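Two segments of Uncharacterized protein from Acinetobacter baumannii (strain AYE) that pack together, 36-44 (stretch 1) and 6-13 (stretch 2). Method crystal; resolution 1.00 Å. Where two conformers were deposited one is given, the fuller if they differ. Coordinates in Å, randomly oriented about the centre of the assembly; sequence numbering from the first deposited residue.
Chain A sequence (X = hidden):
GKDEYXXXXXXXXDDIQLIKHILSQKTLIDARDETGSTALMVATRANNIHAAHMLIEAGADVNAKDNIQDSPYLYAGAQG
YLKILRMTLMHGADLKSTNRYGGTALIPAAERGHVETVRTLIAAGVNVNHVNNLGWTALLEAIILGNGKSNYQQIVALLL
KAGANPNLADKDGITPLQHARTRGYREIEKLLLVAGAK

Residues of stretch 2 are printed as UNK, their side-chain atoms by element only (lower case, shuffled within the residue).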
# COMPACT_ATOMS: atom_id res chain seq x y z
N GLY A 36 21.17 -0.80 2.61
CA GLY A 36 20.53 -1.53 1.53
C GLY A 36 19.38 -0.78 0.89
O GLY A 36 18.64 -1.35 0.10
N SER A 37 19.19 0.49 1.20
CA SER A 37 18.04 1.27 0.73
C SER A 37 18.36 2.05 -0.53
O SER A 37 19.45 2.60 -0.65
CB SER A 37 17.57 2.24 1.82
OG SER A 37 17.18 1.60 3.00
N THR A 38 17.42 2.14 -1.44
CA THR A 38 17.53 3.04 -2.56
C THR A 38 17.16 4.48 -2.13
O THR A 38 16.42 4.71 -1.17
CB THR A 38 16.66 2.63 -3.75
OG1 THR A 38 15.31 2.84 -3.40
CG2 THR A 38 16.90 1.22 -4.20
N ALA A 39 17.58 5.45 -2.94
CA ALA A 39 17.27 6.82 -2.68
C ALA A 39 15.75 7.06 -2.80
O ALA A 39 15.16 7.84 -2.04
CB ALA A 39 18.04 7.76 -3.55
N LEU A 40 15.10 6.39 -3.77
CA LEU A 40 13.65 6.52 -3.87
C LEU A 40 12.96 5.96 -2.62
O LEU A 40 11.97 6.53 -2.16
CB LEU A 40 13.13 5.83 -5.13
CG LEU A 40 11.60 5.80 -5.27
CD1 LEU A 40 11.01 7.21 -5.31
CD2 LEU A 40 11.18 5.00 -6.50
N MSE A 41 13.46 4.86 -2.05
CA MSE A 41 12.88 4.35 -0.80
C MSE A 41 13.02 5.39 0.31
O MSE A 41 12.05 5.65 1.05
CB MSE A 41 13.50 3.05 -0.43
CG MSE A 41 12.74 2.36 0.69
SE MSE A 41 10.92 1.78 0.24
CE MSE A 41 9.88 2.94 1.35
N VAL A 42 14.19 6.04 0.42
CA VAL A 42 14.41 7.10 1.40
C VAL A 42 13.42 8.24 1.21
O VAL A 42 12.78 8.71 2.16
CB VAL A 42 15.86 7.58 1.34
CG1 VAL A 42 16.07 8.81 2.21
CG2 VAL A 42 16.81 6.46 1.77
N ALA A 43 13.24 8.69 -0.03
CA ALA A 43 12.28 9.77 -0.32
C ALA A 43 10.88 9.36 0.04
O ALA A 43 10.09 10.15 0.58
CB ALA A 43 12.34 10.17 -1.78
N THR A 44 10.51 8.11 -0.25
CA THR A 44 9.15 7.64 -0.03
C THR A 44 8.84 7.56 1.45
O THR A 44 7.75 7.95 1.90
CB THR A 44 8.91 6.33 -0.75
OG1 THR A 44 9.07 6.52 -2.17
CG2 THR A 44 7.48 5.82 -0.53
N UNK A 6 25.49 10.43 -1.26
CA UNK A 6 24.91 11.76 -1.35
C UNK A 6 23.52 11.83 -1.98
O UNK A 6 22.75 12.74 -1.66
c UNK A 6 26.66 11.54 -2.90
c UNK A 6 25.96 12.54 -2.14
c UNK A 6 26.72 10.31 -2.05
N UNK A 7 23.19 10.92 -2.89
CA UNK A 7 21.88 10.93 -3.49
C UNK A 7 20.79 10.65 -2.45
O UNK A 7 19.74 11.27 -2.44
c UNK A 7 20.24 11.30 -6.13
c UNK A 7 20.46 9.97 -5.41
c UNK A 7 21.77 9.94 -4.63
c UNK A 7 20.38 8.84 -6.40
N UNK A 8 21.11 9.75 -1.52
CA UNK A 8 20.19 9.35 -0.47
C UNK A 8 19.93 10.55 0.45
O UNK A 8 18.79 10.79 0.86
n UNK A 8 20.72 5.01 -1.53
n UNK A 8 21.86 6.82 -1.51
c UNK A 8 20.88 6.94 -0.54
c UNK A 8 20.73 8.18 0.29
c UNK A 8 21.74 5.65 -2.07
c UNK A 8 20.18 5.77 -0.55
N UNK A 9 20.98 11.27 0.81
CA UNK A 9 20.80 12.44 1.68
C UNK A 9 19.97 13.51 0.97
O UNK A 9 19.07 14.14 1.55
c UNK A 9 19.64 14.21 5.17
c UNK A 9 22.15 13.04 2.09
se UNK A 9 21.40 13.65 4.89
c UNK A 9 21.97 14.26 3.07
N UNK A 10 20.25 13.72 -0.30
CA UNK A 10 19.49 14.71 -1.09
C UNK A 10 18.00 14.31 -1.15
O UNK A 10 17.11 15.14 -0.98
c UNK A 10 20.07 14.88 -2.46
N UNK A 11 17.76 13.03 -1.33
CA UNK A 11 16.40 12.48 -1.35
C UNK A 11 15.69 12.65 -0.01
O UNK A 11 14.53 13.04 0.04
c UNK A 11 16.43 11.02 -1.77
N UNK A 12 16.41 12.40 1.08
CA UNK A 12 15.85 12.61 2.40
C UNK A 12 15.47 14.07 2.66
O UNK A 12 14.52 14.36 3.37
c UNK A 12 16.84 12.18 3.46
N UNK A 13 16.22 14.98 2.06
CA UNK A 13 16.02 16.41 2.23
C UNK A 13 15.07 17.03 1.23
O UNK A 13 14.82 18.23 1.30
n UNK A 13 19.45 17.30 3.31
c UNK A 13 17.37 17.12 2.17
c UNK A 13 18.18 16.96 3.42
o UNK A 13 17.65 16.61 4.49

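Position 6 carries three side-chain carbons that close a ring onto its own backbone N, which makes it Pro6. It stays out of reach of stretch 1 and belongs to the first turn of the helix, where a missing amide hydrogen costs little.

Position 7 has four carbons, forked at the second: Leu7. Its CA-to-CB bond runs sideways, yet the side chain bends nearer, and its branching carbon CG lies 3.8 Å from Ala39 CB, an apolar contact made by a buried side chain.

Position 8 shows one carbon leading to a five-membered ring of three carbons and two nitrogens, with one nitrogen close to the carbonyl of Ser37; this is His8. Its NE2 donates a weak hydrogen bond to Ser37 O, 2.9 Å away, with an angle of 129°. The ring covers the start of the neighbouring helix: Ala39 CB sits 4.2 Å from the ring centroid, almost on the ring normal, as a CH-pi contact, while Val42 CG2 lies at the ring edge, 4.1 Å from His8 CD2.

Position 9 holds an unbranched run of two carbons, selenium and one carbon, the signature of selenomethionine, here Met9. It points away and touches nothing on stretch 1.

Position 10 has a single carbon, so it is Ala10, turned out of reach of this partner.

Position 11 again has one carbon, but aimed toward stretch 1. This is Ala11, whose CB approaches Ala39 O to 3.4 Å and lies 4.0 Å from Ala39 CB and 4.2 Å from Ala43 CB.

Position 12, with one carbon as well, is Ala12; its CB meets Val42 CG1 at 3.7 Å.

Position 13 has two carbons, the second carrying one oxygen and one nitrogen. The amide is that of Asn13, exposed and clear of the contact.

The rule to read here is small residues where two nearly parallel helices run close. The axes cross at -20° and approach to 8.0 Å, and the register advances by about a turn, from Ala39 opposite His8 (CA to CA 4.5 Å) to Ala43 opposite Ala11 (CA to CA 5.0 Å). Alanines on both helices let the backbones come near, and Val42 CG1 rests 3.6 Å from His8 O. At the N-terminal end, Thr38 OG1 caps the helix by accepting from Met41 N at 3.1 Å, and the histidine adds the single polar link across the stretches, reaching the loop just before that cap. Packing thus does most of the work, with 326 Å² buried in all.

Stretch 2 (6-13) PLHMAAAN
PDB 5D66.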